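Local coordinates for putative methyltransferase (Porphyromonas gingivalis, PDB 3LL7), which probably transfers a methyl group from S-adenosylmethionine to a substrate that is not known, at residues Thr15-Leu20 / Asp35-Tyr40; Arg89-Gly94 / Pro164-Val169; Met276-Ser281 / Ala311-Leu316; Pro59-Ile64 / Gly102-Asp107. All coordinates share one frame; numbering follows the deposited sequence.

Contact 1 of 4, residues Thr15-Leu20 / Asp35-Tyr40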
# COMPACT_ATOMS: atom_id res chain seq x y z
N THR A 15 -21.05 -5.12 -22.00
CA THR A 15 -21.07 -5.92 -20.78
C THR A 15 -22.08 -7.07 -20.87
O THR A 15 -21.82 -8.15 -20.33
CB THR A 15 -21.34 -5.08 -19.52
OG1 THR A 15 -22.58 -4.37 -19.66
CG2 THR A 15 -20.25 -4.03 -19.32
N ARG A 16 -23.24 -6.83 -21.51
CA ARG A 16 -24.20 -7.93 -21.76
C ARG A 16 -23.54 -9.03 -22.63
O ARG A 16 -23.64 -10.23 -22.32
CB ARG A 16 -25.50 -7.35 -22.34
CG ARG A 16 -26.53 -8.34 -22.98
CD ARG A 16 -27.76 -7.55 -23.49
NE ARG A 16 -27.43 -6.61 -24.58
CZ ARG A 16 -27.33 -6.95 -25.86
NH1 ARG A 16 -27.04 -6.02 -26.79
NH2 ARG A 16 -27.56 -8.22 -26.24
N TRP A 17 -22.84 -8.63 -23.70
CA TRP A 17 -22.18 -9.63 -24.56
C TRP A 17 -21.02 -10.37 -23.85
O TRP A 17 -20.86 -11.58 -24.02
CB TRP A 17 -21.65 -8.98 -25.83
CG TRP A 17 -22.73 -8.54 -26.82
CD1 TRP A 17 -23.87 -9.24 -27.19
CD2 TRP A 17 -22.72 -7.34 -27.58
NE1 TRP A 17 -24.57 -8.49 -28.13
CE2 TRP A 17 -23.88 -7.34 -28.38
CE3 TRP A 17 -21.83 -6.25 -27.65
CZ2 TRP A 17 -24.20 -6.27 -29.26
CZ3 TRP A 17 -22.14 -5.18 -28.52
CH2 TRP A 17 -23.31 -5.21 -29.32
N ALA A 18 -20.25 -9.64 -23.04
CA ALA A 18 -19.15 -10.25 -22.25
C ALA A 18 -19.66 -11.32 -21.32
O ALA A 18 -18.99 -12.34 -21.10
CB ALA A 18 -18.42 -9.21 -21.43
N LYS A 19 -20.84 -11.09 -20.75
CA LYS A 19 -21.48 -12.07 -19.90
C LYS A 19 -22.11 -13.23 -20.68
O LYS A 19 -21.92 -14.41 -20.34
CB LYS A 19 -22.54 -11.37 -19.03
CG LYS A 19 -23.40 -12.33 -18.22
CD LYS A 19 -24.27 -11.58 -17.21
CE LYS A 19 -25.16 -12.55 -16.43
NZ LYS A 19 -25.92 -11.84 -15.36
N LEU A 20 -22.88 -12.90 -21.71
CA LEU A 20 -23.56 -13.92 -22.53
C LEU A 20 -22.53 -14.89 -23.14
O LEU A 20 -22.75 -16.10 -23.20
CB LEU A 20 -24.38 -13.25 -23.64
CG LEU A 20 -25.16 -14.19 -24.56
CD1 LEU A 20 -26.15 -14.97 -23.73
CD2 LEU A 20 -25.88 -13.41 -25.67
N ASP A 35 -23.44 -13.01 -31.82
CA ASP A 35 -24.24 -11.87 -32.33
C ASP A 35 -23.59 -10.51 -32.08
O ASP A 35 -24.27 -9.47 -32.13
CB ASP A 35 -25.59 -11.90 -31.67
CG ASP A 35 -26.39 -13.13 -32.04
OD1 ASP A 35 -26.26 -13.60 -33.20
OD2 ASP A 35 -27.11 -13.63 -31.18
N ILE A 36 -22.29 -10.51 -31.80
CA ILE A 36 -21.59 -9.26 -31.56
C ILE A 36 -21.21 -8.62 -32.89
O ILE A 36 -20.53 -9.24 -33.71
CB ILE A 36 -20.31 -9.47 -30.72
CG1 ILE A 36 -20.60 -10.29 -29.45
CG2 ILE A 36 -19.63 -8.12 -30.39
CD1 ILE A 36 -19.35 -10.85 -28.81
N PRO A 37 -21.63 -7.35 -33.12
CA PRO A 37 -21.23 -6.72 -34.37
C PRO A 37 -19.71 -6.64 -34.42
O PRO A 37 -19.07 -6.56 -33.36
CB PRO A 37 -21.85 -5.31 -34.27
CG PRO A 37 -23.01 -5.48 -33.40
CD PRO A 37 -22.62 -6.56 -32.39
N PRO A 38 -19.13 -6.69 -35.63
CA PRO A 38 -17.68 -6.71 -35.82
C PRO A 38 -16.97 -5.62 -35.03
O PRO A 38 -15.94 -5.88 -34.40
CB PRO A 38 -17.51 -6.45 -37.32
CG PRO A 38 -18.75 -6.96 -37.93
CD PRO A 38 -19.85 -6.65 -36.93
N GLU A 39 -17.52 -4.40 -35.06
CA GLU A 39 -16.86 -3.25 -34.43
C GLU A 39 -16.78 -3.31 -32.90
O GLU A 39 -16.04 -2.55 -32.29
CB GLU A 39 -17.47 -1.93 -34.93
CG GLU A 39 -18.89 -1.64 -34.48
CD GLU A 39 -19.97 -2.22 -35.43
OE1 GLU A 39 -19.72 -3.21 -36.17
OE2 GLU A 39 -21.10 -1.67 -35.43
N TYR A 40 -17.55 -4.21 -32.27
CA TYR A 40 -17.55 -4.36 -30.81
C TYR A 40 -16.83 -5.61 -30.29
O TYR A 40 -16.67 -5.79 -29.09
CB TYR A 40 -19.00 -4.35 -30.23
CG TYR A 40 -19.75 -3.07 -30.54
CD1 TYR A 40 -19.30 -1.85 -30.02
CD2 TYR A 40 -20.88 -3.07 -31.34
CE1 TYR A 40 -19.97 -0.67 -30.30
CE2 TYR A 40 -21.57 -1.91 -31.62
CZ TYR A 40 -21.09 -0.70 -31.12
OH TYR A 40 -21.75 0.47 -31.39
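W17, on the helix 8-20, pushes its indole against the I36-P37 turn and the first turn of helix 38-57, and nearly all of the contact passes through this one ring. Its CG lies anti to the carbonyl carbon (chi1 -71°), which sends the indole out toward the second segment. I36 runs past it in the opposite direction and lays CG1 over one face of the five-membered ring, a CH-pi contact 4.1 Å from the ring centroid; the I36 CG2 branch reaches W17 CE3 at 4.0 Å. On the opposite face, the R16 guanidinium sets NH1 above the plane, displaced toward the rim. P37 crosses the indole at about a right angle, and its CD comes to 3.4 Å from W17 CH2. Beyond it, Y40 approaches obliquely, with CB 3.7 Å from W17 CZ3 and the ring planes 35° apart. The Y40 hydroxyl is engaged by E10, farther back on the first helix. V44 of helix 38-57 also touches the W17 side chain. Within this N-terminal domain the chemistry is that of a small apolar core: dispersion and CH-pi contacts join the two segments, while a polar link between the two helices is the hydrogen bond of Y40 OH to E10 OE2.

Contact 2 of 4, residues Arg89-Gly94 / Pro164-Val169; sequences RFIREG and PDYIYV
Y166 crosses to the 89-94 loop with its whole side chain, and the loop receives it on I91 and on the backbone to either side of that residue. At the root, Y166 CB is 4.1 Å from I91 CD1. A chi1 of -43° turns the ring to the backbone-N side, and it leaves the strand toward the loop. Y166 CG and Y166 CD2 each lie 3.7 Å from I91 CD1, and this methyl sits over the ring face, 17° off the normal, in a CH-pi contact. The two side chains run antiparallel, which carries the other branch of the isoleucine farther along the phenol: I91 CG2 meets Y166 CE2.

The parallel strands 96-99 and 166-173 are neighbours in the central sheet of what is probably a Rossmann-like class I methyltransferase domain. Y166 is bonded through its backbone to K96 and V98, and its ring meets the loop that leads into strand 96-99.

At the CE1 side of the ring, and from the same face as I91, the carbonyl oxygen F90 O comes obliquely to 3.3 Å from Y166 CE1. At the tip, Y166 OH accepts the backbone N-H of R92, 3.0 Å from R92 N and almost straight at 172°. R92 CB and CG also pack on this oxygen, both at 3.5 Å, before the arginine chain bends at chi3 and turns from the ring. Beside this, F90 turns its own ring to H229, and the I91 carbonyl takes a hydrogen bond from K114.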
# COMPACT_ATOMS: atom_id res chain seq x y z
N ARG A 89 -11.22 5.53 6.92
CA ARG A 89 -11.05 5.98 8.31
C ARG A 89 -10.72 7.47 8.45
O ARG A 89 -10.89 8.03 9.53
CB ARG A 89 -10.01 5.14 9.05
CG ARG A 89 -8.56 5.34 8.60
CD ARG A 89 -7.82 6.42 9.38
NE ARG A 89 -7.32 5.93 10.66
CZ ARG A 89 -6.76 6.73 11.57
NH1 ARG A 89 -6.64 8.02 11.30
NH2 ARG A 89 -6.33 6.23 12.72
N PHE A 90 -10.22 8.10 7.38
CA PHE A 90 -9.92 9.55 7.39
C PHE A 90 -11.18 10.42 7.16
O PHE A 90 -11.16 11.62 7.41
CB PHE A 90 -8.88 9.94 6.34
CG PHE A 90 -7.50 9.41 6.62
CD1 PHE A 90 -6.57 10.18 7.33
CD2 PHE A 90 -7.13 8.13 6.20
CE1 PHE A 90 -5.30 9.70 7.59
CE2 PHE A 90 -5.86 7.64 6.47
CZ PHE A 90 -4.94 8.42 7.17
N ILE A 91 -12.27 9.79 6.75
CA ILE A 91 -13.42 10.54 6.26
C ILE A 91 -14.63 10.44 7.20
O ILE A 91 -15.21 9.36 7.33
CB ILE A 91 -13.83 10.06 4.83
CG1 ILE A 91 -12.61 9.95 3.90
CG2 ILE A 91 -14.96 10.95 4.22
CD1 ILE A 91 -11.83 11.26 3.65
N ARG A 92 -15.01 11.54 7.83
CA ARG A 92 -16.22 11.57 8.67
C ARG A 92 -17.49 11.23 7.89
O ARG A 92 -17.65 11.64 6.73
CB ARG A 92 -16.38 12.93 9.35
CG ARG A 92 -15.46 13.16 10.53
CD ARG A 92 -15.89 14.43 11.31
NE ARG A 92 -16.71 14.19 12.51
CZ ARG A 92 -18.02 14.42 12.61
NH1 ARG A 92 -18.70 14.89 11.56
NH2 ARG A 92 -18.66 14.17 13.74
N GLU A 93 -18.39 10.47 8.52
CA GLU A 93 -19.64 10.06 7.89
C GLU A 93 -20.49 11.28 7.50
O GLU A 93 -20.66 12.19 8.31
CB GLU A 93 -20.42 9.13 8.84
CG GLU A 93 -21.80 8.68 8.35
CD GLU A 93 -21.73 7.64 7.23
OE1 GLU A 93 -20.91 6.70 7.33
OE2 GLU A 93 -22.50 7.78 6.25
N GLY A 94 -20.99 11.29 6.27
CA GLY A 94 -21.89 12.35 5.78
C GLY A 94 -21.25 13.65 5.29
O GLY A 94 -21.94 14.66 5.14
N PRO A 164 -15.29 21.37 -0.12
CA PRO A 164 -15.38 20.02 0.44
C PRO A 164 -14.69 19.89 1.81
O PRO A 164 -13.81 20.69 2.15
CB PRO A 164 -14.63 19.17 -0.60
CG PRO A 164 -13.59 20.12 -1.11
CD PRO A 164 -14.36 21.41 -1.26
N ASP A 165 -15.11 18.89 2.57
CA ASP A 165 -14.46 18.58 3.85
C ASP A 165 -13.08 18.01 3.53
O ASP A 165 -12.11 18.32 4.22
CB ASP A 165 -15.31 17.59 4.64
CG ASP A 165 -16.64 18.18 5.06
OD1 ASP A 165 -16.64 18.99 6.00
OD2 ASP A 165 -17.69 17.84 4.47
N TYR A 166 -13.00 17.21 2.47
CA TYR A 166 -11.72 16.61 2.06
C TYR A 166 -11.42 16.68 0.57
O TYR A 166 -12.31 16.51 -0.27
CB TYR A 166 -11.64 15.16 2.51
CG TYR A 166 -12.12 14.90 3.90
CD1 TYR A 166 -11.24 14.95 4.99
CD2 TYR A 166 -13.46 14.59 4.14
CE1 TYR A 166 -11.70 14.71 6.29
CE2 TYR A 166 -13.92 14.34 5.43
CZ TYR A 166 -13.03 14.40 6.50
OH TYR A 166 -13.49 14.13 7.76
N ILE A 167 -10.16 16.96 0.26
CA ILE A 167 -9.66 16.88 -1.10
C ILE A 167 -8.61 15.77 -1.14
O ILE A 167 -7.60 15.82 -0.41
CB ILE A 167 -9.08 18.24 -1.59
CG1 ILE A 167 -10.20 19.28 -1.72
CG2 ILE A 167 -8.38 18.07 -2.92
CD1 ILE A 167 -9.73 20.69 -1.97
N TYR A 168 -8.86 14.78 -1.99
CA TYR A 168 -7.99 13.62 -2.14
C TYR A 168 -7.21 13.70 -3.46
O TYR A 168 -7.77 14.08 -4.50
CB TYR A 168 -8.82 12.34 -2.05
CG TYR A 168 -8.02 11.10 -2.28
CD1 TYR A 168 -7.14 10.62 -1.30
CD2 TYR A 168 -8.11 10.41 -3.49
CE1 TYR A 168 -6.39 9.44 -1.53
CE2 TYR A 168 -7.36 9.28 -3.73
CZ TYR A 168 -6.50 8.80 -2.76
OH TYR A 168 -5.77 7.67 -3.01
N VAL A 169 -5.91 13.39 -3.40
CA VAL A 169 -5.07 13.41 -4.58
C VAL A 169 -4.10 12.22 -4.57
O VAL A 169 -3.50 11.89 -3.55
CB VAL A 169 -4.35 14.80 -4.73
CG1 VAL A 169 -3.46 15.12 -3.50
CG2 VAL A 169 -3.60 14.95 -6.07

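Contact 3 of 4, residues Met276-Ser281 / Ala311-Leu316; sequences MEEERS and AYRLGL
E278 meets R313 at the surface, and this pair carries the contact between the short helix 276-281 and the end of helix 307-314. M276, a selenomethionine, opens the helix. E277 turns elsewhere, to a salt bridge with K255. E278 follows, with CG anti to the backbone N (chi1 175°) and the chain extended beyond it, so that the carboxylate reaches straight across. R313 comes at about a right angle, bent at chi2 and chi3, and offers the edge of its guanidinium; the two planes are only 13° apart. Its NH2 is shared by both oxygens, 3.1 Å from E278 OE1 and 3.2 Å from E278 OE2, each met on the syn side. A weak third bond joins R313 NE to E278 OE2 at 3.3 Å. E279 bonds T309 and the backbone N of K308, near the start of the other helix. R280 makes a cation-pi contact with W216, and S281 OG bonds back to the carbonyl of E278. R313 NH2 also bonds the carbonyl of I273, its strongest polar partner, and the R313 side chain touches F272 and F274, so the salt bridge lies beside strand 272-274, where the large mixed sheet meets the ferredoxin-like domain.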
# COMPACT_ATOMS: atom_id res chain seq x y z
N MSE A 276 9.73 11.41 14.46
CA MSE A 276 11.15 11.36 14.16
C MSE A 276 11.95 11.90 15.35
O MSE A 276 13.05 11.41 15.62
CB MSE A 276 11.48 12.15 12.90
CG MSE A 276 11.10 11.41 11.62
SE MSE A 276 11.64 9.52 11.61
CE MSE A 276 13.56 9.60 11.82
N GLU A 277 11.38 12.90 16.05
CA GLU A 277 12.03 13.47 17.23
C GLU A 277 12.26 12.38 18.27
O GLU A 277 13.33 12.32 18.89
CB GLU A 277 11.19 14.59 17.85
CG GLU A 277 11.82 15.17 19.09
CD GLU A 277 10.99 16.25 19.74
OE1 GLU A 277 9.75 16.21 19.63
OE2 GLU A 277 11.58 17.15 20.36
N GLU A 278 11.22 11.57 18.50
CA GLU A 278 11.32 10.46 19.46
C GLU A 278 12.38 9.49 19.00
O GLU A 278 13.29 9.15 19.77
CB GLU A 278 9.97 9.76 19.63
CG GLU A 278 10.03 8.51 20.52
CD GLU A 278 8.67 7.84 20.61
OE1 GLU A 278 7.82 8.12 19.72
OE2 GLU A 278 8.46 7.06 21.56
N GLU A 279 12.30 9.03 17.75
CA GLU A 279 13.30 8.11 17.20
C GLU A 279 14.73 8.61 17.38
O GLU A 279 15.60 7.86 17.75
CB GLU A 279 13.04 7.84 15.71
CG GLU A 279 14.05 6.91 14.99
CD GLU A 279 14.07 5.45 15.48
OE1 GLU A 279 13.10 5.00 16.13
OE2 GLU A 279 15.06 4.72 15.16
N ARG A 280 14.94 9.90 17.12
CA ARG A 280 16.29 10.47 17.20
C ARG A 280 16.81 10.66 18.63
O ARG A 280 18.00 10.55 18.87
CB ARG A 280 16.30 11.82 16.48
CG ARG A 280 16.43 11.62 14.98
CD ARG A 280 15.90 12.80 14.17
NE ARG A 280 15.57 12.32 12.83
CZ ARG A 280 15.25 13.09 11.80
NH1 ARG A 280 15.23 14.41 11.93
NH2 ARG A 280 14.98 12.53 10.63
N SER A 281 15.87 10.93 19.54
CA SER A 281 16.14 11.28 20.95
C SER A 281 16.45 10.09 21.86
O SER A 281 17.14 10.23 22.86
CB SER A 281 14.96 12.05 21.53
OG SER A 281 13.94 11.17 21.98
N ALA A 311 12.27 -0.86 19.97
CA ALA A 311 12.98 -1.52 21.09
C ALA A 311 12.66 -0.82 22.43
O ALA A 311 12.44 -1.46 23.48
CB ALA A 311 14.50 -1.51 20.81
N TYR A 312 12.66 0.51 22.39
CA TYR A 312 12.44 1.33 23.58
C TYR A 312 10.99 1.19 24.07
O TYR A 312 10.78 1.07 25.26
CB TYR A 312 12.75 2.82 23.25
CG TYR A 312 12.72 3.71 24.48
CD1 TYR A 312 13.79 3.73 25.38
CD2 TYR A 312 11.62 4.51 24.76
CE1 TYR A 312 13.76 4.52 26.52
CE2 TYR A 312 11.58 5.33 25.90
CZ TYR A 312 12.66 5.32 26.77
OH TYR A 312 12.65 6.11 27.91
N ARG A 313 10.03 1.20 23.14
CA ARG A 313 8.58 1.11 23.44
C ARG A 313 8.20 -0.24 24.06
O ARG A 313 7.25 -0.32 24.86
CB ARG A 313 7.76 1.31 22.16
CG ARG A 313 6.38 1.89 22.40
CD ARG A 313 6.44 3.29 22.97
NE ARG A 313 6.62 4.34 21.97
CZ ARG A 313 5.79 4.59 20.96
NH1 ARG A 313 4.70 3.84 20.77
NH2 ARG A 313 6.07 5.57 20.11
N LEU A 314 8.95 -1.28 23.69
CA LEU A 314 8.59 -2.63 24.02
C LEU A 314 9.58 -3.35 24.92
O LEU A 314 9.34 -4.49 25.28
CB LEU A 314 8.30 -3.43 22.75
CG LEU A 314 7.16 -2.94 21.84
CD1 LEU A 314 7.00 -3.94 20.69
CD2 LEU A 314 5.84 -2.77 22.62
N GLY A 315 10.65 -2.67 25.33
CA GLY A 315 11.62 -3.21 26.27
C GLY A 315 12.42 -4.36 25.69
O GLY A 315 12.63 -5.37 26.36
N LEU A 316 12.84 -4.19 24.44
CA LEU A 316 13.57 -5.23 23.71
C LEU A 316 14.99 -4.73 23.46
O LEU A 316 15.26 -3.55 23.63
CB LEU A 316 12.85 -5.53 22.36
CG LEU A 316 11.35 -5.79 22.34
CD1 LEU A 316 10.83 -5.89 20.89
CD2 LEU A 316 10.96 -7.05 23.11

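Contact 4 of 4, residues Pro59-Ile64 / Gly102-Asp107. With FMT (formic acid), chain D.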
# COMPACT_ATOMS: atom_id res chain seq x y z
N PRO A 59 -11.95 -8.78 -6.26
CA PRO A 59 -12.97 -9.83 -6.42
C PRO A 59 -14.41 -9.33 -6.24
O PRO A 59 -15.32 -9.86 -6.89
CB PRO A 59 -12.60 -10.88 -5.35
CG PRO A 59 -11.65 -10.19 -4.42
CD PRO A 59 -10.97 -9.10 -5.20
N GLN A 60 -14.62 -8.30 -5.42
CA GLN A 60 -15.97 -7.72 -5.29
C GLN A 60 -16.47 -7.05 -6.58
O GLN A 60 -17.67 -7.12 -6.90
CB GLN A 60 -16.06 -6.78 -4.10
CG GLN A 60 -16.04 -7.51 -2.78
CD GLN A 60 -16.74 -6.73 -1.68
OE1 GLN A 60 -16.74 -5.50 -1.68
NE2 GLN A 60 -17.35 -7.45 -0.74
N TRP A 61 -15.56 -6.44 -7.34
CA TRP A 61 -15.92 -5.88 -8.66
C TRP A 61 -16.23 -6.97 -9.70
O TRP A 61 -17.21 -6.87 -10.46
CB TRP A 61 -14.82 -4.94 -9.18
CG TRP A 61 -14.76 -3.62 -8.46
CD1 TRP A 61 -14.89 -3.41 -7.11
CD2 TRP A 61 -14.52 -2.33 -9.04
NE1 TRP A 61 -14.77 -2.06 -6.82
CE2 TRP A 61 -14.53 -1.38 -7.98
CE3 TRP A 61 -14.29 -1.88 -10.35
CZ2 TRP A 61 -14.33 -0.01 -8.20
CZ3 TRP A 61 -14.10 -0.50 -10.56
CH2 TRP A 61 -14.11 0.40 -9.49
N ALA A 62 -15.40 -8.02 -9.74
CA ALA A 62 -15.55 -9.09 -10.72
C ALA A 62 -16.91 -9.79 -10.59
O ALA A 62 -17.35 -10.46 -11.54
CB ALA A 62 -14.41 -10.10 -10.62
N GLY A 63 -17.55 -9.64 -9.44
CA GLY A 63 -18.87 -10.22 -9.20
C GLY A 63 -20.04 -9.31 -9.52
O GLY A 63 -21.20 -9.70 -9.33
N ILE A 64 -19.76 -8.09 -10.00
CA ILE A 64 -20.81 -7.10 -10.28
C ILE A 64 -21.11 -6.98 -11.77
O ILE A 64 -20.19 -6.75 -12.60
CB ILE A 64 -20.53 -5.71 -9.66
CG1 ILE A 64 -20.54 -5.81 -8.13
CG2 ILE A 64 -21.55 -4.67 -10.14
CD1 ILE A 64 -20.45 -4.48 -7.43
N GLY A 102 -8.77 10.98 -9.85
CA GLY A 102 -9.67 9.97 -10.37
C GLY A 102 -9.10 8.57 -10.52
O GLY A 102 -8.58 8.00 -9.57
N GLY A 103 -9.23 8.05 -11.73
CA GLY A 103 -8.76 6.71 -12.14
C GLY A 103 -9.91 5.70 -12.22
O GLY A 103 -11.03 6.04 -12.60
N LEU A 104 -9.63 4.45 -11.85
CA LEU A 104 -10.66 3.39 -11.88
C LEU A 104 -11.76 3.70 -10.86
O LEU A 104 -12.91 3.22 -10.97
CB LEU A 104 -9.99 2.03 -11.56
CG LEU A 104 -10.72 0.73 -11.88
CD1 LEU A 104 -11.33 0.75 -13.28
CD2 LEU A 104 -9.75 -0.44 -11.76
N GLY A 105 -11.40 4.50 -9.85
CA GLY A 105 -12.40 5.03 -8.91
C GLY A 105 -12.53 4.25 -7.60
O GLY A 105 -13.43 4.51 -6.78
N ILE A 106 -11.64 3.30 -7.36
CA ILE A 106 -11.76 2.52 -6.14
C ILE A 106 -11.45 3.31 -4.86
O ILE A 106 -12.05 3.06 -3.82
CB ILE A 106 -10.97 1.22 -6.17
CG1 ILE A 106 -11.37 0.33 -4.99
CG2 ILE A 106 -9.48 1.52 -6.22
CD1 ILE A 106 -10.69 -1.01 -4.94
N ASP A 107 -10.52 4.28 -4.95
CA ASP A 107 -10.29 5.18 -3.83
C ASP A 107 -11.53 6.08 -3.63
O ASP A 107 -11.97 6.27 -2.50
CB ASP A 107 -9.01 6.00 -4.05
CG ASP A 107 -7.73 5.15 -3.92
OD1 ASP A 107 -7.78 4.10 -3.26
OD2 ASP A 107 -6.67 5.54 -4.45
C FMT D . -7.93 4.30 -7.95
O1 FMT D . -8.82 5.04 -7.55
O2 FMT D . -7.98 3.72 -9.04
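The carbonyl oxygen of L104 lies at the edge of the W61 indole, in the ring plane, 3.4 Å from W61 CH2. W61 has the most surface buried here, its six-membered ring leading toward the second segment. L104 runs past it in the opposite direction, and its CG packs 3.8 Å from W61 CZ3. On the neighbouring corner of the indole, I106 comes in obliquely, with CB 4.1 Å from W61 CZ2.

Residues 102-105 belong to the glycine-rich loop that follows strand 96-99, with G105 as N-cap, and I106 and D107 begin helix 106-112. In class I methyltransferases the corresponding loop after the first strand is part of the S-adenosylmethionine pocket, and a similar role is likely here. A formic acid, probably from the crystallisation liquor, lies against this loop and the helix start. D107 N gives FMT O1 a nearly straight bond of 3.2 Å, and L104 N gives FMT O2 a weak one of 3.3 Å. The start of the helix would be expected to favour a negatively charged group at this place. L104 CB approaches FMT O2 to 3.6 Å, and I106 CG2 also lies 3.6 Å from FMT C of the formic acid.

Around the indole, L54, L67 and L138 add further apolar contacts, while G103 O is bonded by Y120 OH.

In the fold
From the N terminus, contact 1 closes first, bringing the start of helix 38-57 back onto helix 8-20 within the N-terminal domain. Helix 38-57 then leads directly to helix 59-62, where contact 4 opens; it reaches the loop after strand 96-99 and so ties the N-terminal helices to the probable methyltransferase domain. Contact 2 opens inside that span and closes beyond it, at strand 166-173, so contacts 2 and 4 cross. They also touch, Y168 OH lying 2.7 Å from D107 OD2 in a probable hydrogen bond. Contact 3 follows in series, joining the end of the large sheet to the ferredoxin-like domain, about 60 Å from contact 1 between centres.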